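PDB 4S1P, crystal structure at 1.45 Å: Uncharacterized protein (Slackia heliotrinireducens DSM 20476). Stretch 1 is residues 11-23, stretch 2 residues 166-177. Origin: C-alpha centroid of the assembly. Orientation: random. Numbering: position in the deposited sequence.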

# COMPACT_ATOMS: atom_id res chain seq x y z
N ASN A 11 -5.90 -0.14 3.65
CA ASN A 11 -7.08 0.59 4.09
C ASN A 11 -7.81 1.12 2.87
O ASN A 11 -7.78 0.46 1.82
CB ASN A 11 -6.72 1.59 5.17
CG ASN A 11 -5.84 2.71 4.69
OD1 ASN A 11 -5.74 3.03 3.50
ND2 ASN A 11 -5.21 3.36 5.65
N SER A 12 -8.56 2.23 2.98
CA SER A 12 -9.34 2.66 1.82
C SER A 12 -8.48 3.02 0.60
O SER A 12 -8.98 2.99 -0.52
CB SER A 12 -10.30 3.79 2.18
OG SER A 12 -9.61 4.99 2.24
N LEU A 13 -7.17 3.30 0.76
CA LEU A 13 -6.36 3.53 -0.45
C LEU A 13 -6.23 2.26 -1.29
O LEU A 13 -6.00 2.32 -2.52
CB LEU A 13 -5.00 4.13 -0.13
CG LEU A 13 -4.95 5.65 0.11
CD1 LEU A 13 -5.73 6.07 1.33
CD2 LEU A 13 -3.51 6.11 0.15
N THR A 14 -6.39 1.12 -0.64
CA THR A 14 -6.43 -0.16 -1.34
C THR A 14 -7.84 -0.49 -1.83
O THR A 14 -8.00 -0.90 -2.97
CB THR A 14 -5.92 -1.29 -0.42
OG1 THR A 14 -4.51 -1.12 -0.24
CG2 THR A 14 -6.15 -2.67 -1.04
N THR A 15 -8.86 -0.31 -0.99
CA THR A 15 -10.18 -0.83 -1.31
C THR A 15 -11.00 0.11 -2.17
O THR A 15 -11.93 -0.36 -2.84
CB THR A 15 -10.98 -1.17 -0.06
OG1 THR A 15 -11.07 -0.02 0.79
CG2 THR A 15 -10.35 -2.31 0.71
N ALA A 16 -10.66 1.40 -2.18
CA ALA A 16 -11.48 2.37 -2.92
C ALA A 16 -11.62 1.99 -4.40
O ALA A 16 -10.68 1.47 -5.04
CB ALA A 16 -10.91 3.80 -2.78
N ASN A 17 -12.81 2.31 -4.94
CA ASN A 17 -13.05 2.18 -6.37
C ASN A 17 -12.85 0.79 -6.93
O ASN A 17 -12.45 0.63 -8.09
CB ASN A 17 -12.23 3.18 -7.15
CG ASN A 17 -12.44 4.60 -6.67
OD1 ASN A 17 -13.58 5.08 -6.66
ND2 ASN A 17 -11.36 5.26 -6.26
N HIS A 18 -13.13 -0.22 -6.10
CA HIS A 18 -12.98 -1.61 -6.48
C HIS A 18 -11.60 -1.93 -7.04
O HIS A 18 -11.43 -2.80 -7.89
CB HIS A 18 -14.04 -1.96 -7.51
CG HIS A 18 -15.44 -1.79 -7.00
ND1 HIS A 18 -16.08 -2.77 -6.27
CD2 HIS A 18 -16.28 -0.74 -7.05
CE1 HIS A 18 -17.29 -2.33 -5.94
NE2 HIS A 18 -17.43 -1.11 -6.40
N MSE A 19 -10.60 -1.27 -6.49
CA MSE A 19 -9.26 -1.49 -7.01
C MSE A 19 -8.77 -2.95 -6.91
O MSE A 19 -8.19 -3.44 -7.84
CB MSE A 19 -8.29 -0.50 -6.40
CG MSE A 19 -6.94 -0.52 -7.08
SE MSE A 19 -5.68 -1.87 -6.39
CE MSE A 19 -4.90 -0.76 -4.99
N PRO A 20 -9.03 -3.65 -5.78
CA PRO A 20 -8.59 -5.05 -5.71
C PRO A 20 -9.21 -5.90 -6.82
O PRO A 20 -8.54 -6.77 -7.36
CB PRO A 20 -9.00 -5.47 -4.32
CG PRO A 20 -8.93 -4.19 -3.54
CD PRO A 20 -9.54 -3.18 -4.49
N ASP A 21 -10.49 -5.65 -7.13
CA ASP A 21 -11.17 -6.36 -8.22
C ASP A 21 -10.49 -6.05 -9.58
O ASP A 21 -10.33 -6.93 -10.43
CB ASP A 21 -12.63 -5.90 -8.29
CG ASP A 21 -13.53 -6.51 -7.23
OD1 ASP A 21 -13.16 -7.48 -6.55
OD2 ASP A 21 -14.69 -6.04 -7.14
N MSE A 22 -10.09 -4.80 -9.77
CA MSE A 22 -9.38 -4.40 -10.99
C MSE A 22 -8.06 -5.13 -11.08
O MSE A 22 -7.68 -5.66 -12.12
CB MSE A 22 -9.15 -2.89 -11.10
CG MSE A 22 -10.43 -2.12 -11.25
SE MSE A 22 -10.18 -0.24 -11.83
CE MSE A 22 -9.57 0.41 -10.15
N LEU A 23 -7.32 -5.18 -9.97
CA LEU A 23 -6.05 -5.86 -9.99
C LEU A 23 -6.23 -7.37 -10.28
O LEU A 23 -5.46 -7.96 -11.05
CB LEU A 23 -5.38 -5.65 -8.66
CG LEU A 23 -4.01 -6.28 -8.45
CD1 LEU A 23 -3.04 -5.76 -9.49
CD2 LEU A 23 -3.51 -5.97 -7.05
N VAL A 166 -6.40 13.33 -0.86
CA VAL A 166 -5.76 12.19 -0.16
C VAL A 166 -6.12 10.87 -0.81
O VAL A 166 -5.26 10.09 -1.20
CB VAL A 166 -6.18 12.13 1.32
CG1 VAL A 166 -5.66 10.86 1.99
CG2 VAL A 166 -5.65 13.35 2.07
N HIS A 167 -7.40 10.62 -0.94
CA HIS A 167 -7.88 9.38 -1.52
C HIS A 167 -7.78 9.47 -3.04
O HIS A 167 -7.80 10.56 -3.61
CB HIS A 167 -9.32 9.17 -1.07
CG HIS A 167 -9.43 8.85 0.39
ND1 HIS A 167 -9.55 9.82 1.36
CD2 HIS A 167 -9.33 7.67 1.05
CE1 HIS A 167 -9.56 9.25 2.56
NE2 HIS A 167 -9.43 7.95 2.39
N PRO A 168 -7.67 8.32 -3.70
CA PRO A 168 -7.59 8.30 -5.16
C PRO A 168 -9.00 8.46 -5.77
O PRO A 168 -9.99 7.99 -5.21
CB PRO A 168 -7.05 6.91 -5.45
CG PRO A 168 -7.58 6.05 -4.32
CD PRO A 168 -7.61 6.96 -3.10
N SER A 169 -9.05 9.13 -6.91
CA SER A 169 -10.23 9.09 -7.76
C SER A 169 -10.31 7.72 -8.41
O SER A 169 -9.37 6.94 -8.35
CB SER A 169 -10.08 10.14 -8.86
OG SER A 169 -9.11 9.75 -9.77
N PRO A 170 -11.41 7.42 -9.10
CA PRO A 170 -11.41 6.18 -9.85
C PRO A 170 -10.22 6.07 -10.82
O PRO A 170 -9.64 4.99 -10.93
CB PRO A 170 -12.75 6.26 -10.58
CG PRO A 170 -13.62 6.98 -9.63
CD PRO A 170 -12.73 8.07 -9.09
N ALA A 171 -9.85 7.16 -11.51
CA ALA A 171 -8.67 7.14 -12.39
C ALA A 171 -7.37 6.87 -11.57
O ALA A 171 -6.50 6.14 -12.02
CB ALA A 171 -8.56 8.44 -13.18
N GLY A 172 -7.26 7.48 -10.40
CA GLY A 172 -6.11 7.21 -9.52
C GLY A 172 -6.05 5.76 -9.07
O GLY A 172 -4.97 5.18 -9.04
N SER A 173 -7.20 5.18 -8.75
CA SER A 173 -7.22 3.76 -8.39
C SER A 173 -6.84 2.85 -9.55
O SER A 173 -6.17 1.84 -9.37
CB SER A 173 -8.55 3.36 -7.83
OG SER A 173 -8.80 4.04 -6.60
N ARG A 174 -7.31 3.20 -10.74
CA ARG A 174 -6.94 2.43 -11.91
C ARG A 174 -5.44 2.47 -12.15
O ARG A 174 -4.80 1.45 -12.45
CB ARG A 174 -7.72 2.92 -13.12
CG ARG A 174 -7.40 2.13 -14.38
CD ARG A 174 -8.29 2.56 -15.52
NE ARG A 174 -7.92 1.85 -16.74
CZ ARG A 174 -6.97 2.22 -17.59
NH1 ARG A 174 -6.26 3.34 -17.40
NH2 ARG A 174 -6.73 1.47 -18.66
N LEU A 175 -4.85 3.64 -11.95
CA LEU A 175 -3.45 3.80 -12.08
C LEU A 175 -2.71 2.94 -11.04
O LEU A 175 -1.76 2.23 -11.36
CB LEU A 175 -3.09 5.26 -11.89
CG LEU A 175 -1.61 5.56 -11.96
CD1 LEU A 175 -0.99 5.10 -13.29
CD2 LEU A 175 -1.40 7.04 -11.75
N ALA A 176 -3.17 2.96 -9.80
CA ALA A 176 -2.55 2.09 -8.79
C ALA A 176 -2.62 0.62 -9.17
O ALA A 176 -1.65 -0.10 -9.03
CB ALA A 176 -3.21 2.31 -7.47
N ALA A 177 -3.78 0.18 -9.65
CA ALA A 177 -3.93 -1.21 -10.10
C ALA A 177 -2.95 -1.54 -11.22
O ALA A 177 -2.37 -2.61 -11.23
CB ALA A 177 -5.35 -1.49 -10.54
O HOH W 1 -7.96 2.37 -4.60

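Residues 11-23 and 166-177, whose touching residues are at least 151 positions apart in sequence, run side by side in the same general sense and bury 602 Å² between them. Helices 19-23 and 170-177 cross at -40° with axes 9.0 Å apart at closest approach; the CA atoms of Met19 and Ser173 lie 5.8 Å apart, those of Leu23 and Ala177 5.1 Å, and at these close points Ser173 and Ala177 have small side chains.

Asn17 is the polar centre of the contact. Its backbone sits at phi/psi 58/32, between the two helices of stretch 1, and its CA-to-CB bond points toward stretch 2. With chi1 at m (-54°) and chi2 at -57°, the amide is set so that ND2 donates to Ser173 OG (2.9 Å, nearly straight at 172°) and, with a more bent angle of 137°, to Pro168 O (3.2 Å). The amide thus binds a backbone carbonyl just before helix 170-177 and a hydroxyl in its first turn, while Asn17 OD1 rests 3.5 Å from Pro170 CG. Ser173, chi1 m, places the same OG 2.7 Å from the oxygen of water 1. That water donates to Leu13 O and Ala16 O, both at 2.9 Å from its oxygen, and so ties the serine to two carbonyls of stretch 1.

Side-chain caps sit at the starts of helices 12-15 and 170-177. Asn11 (chi1 p) turns OD1 back to accept from Leu13 N at 3.1 Å; Ser169, also p, brings OG to Gly172 N at 3.0 Å. The CA-to-CB bond of Ser169 points away from stretch 1, and its OG also bonds elsewhere in the structure.

At the other end of the contact from Leu23 and Ala177, Ser12 (p) directs OG to the edge of the His167 ring, 2.9 Å from CD2 and 3.0 Å from NE2. Leu13 leaves its backbone sideways, but its m,p rotamer carries the branched end nearer, with CD1 3.9 Å from His167 CD2 and CG 4.4 Å from Pro168 CD. Ala16 CB meets the same proline at CG, 4.3 Å away.

Between the helices the packing is largely apolar. Selenomethionine Met19 (t,m,m) folds along helix 170-177: CG lies 3.9 Å from Ala177 CB, and CE reaches Ala176 CB at 4.3 Å. Selenomethionine Met22 (m,t,m) puts CB 4.1 Å from Ala177 CB and bends its tip over the backbone, CE lying 3.6 Å from Arg174 N. The CA-to-CB bond of Arg174 points away from stretch 1, and its chain is extended through chi3 (t,t,t). Leu23 (t,p) closes the contact, its CD1 3.7 Å from Ala177 O.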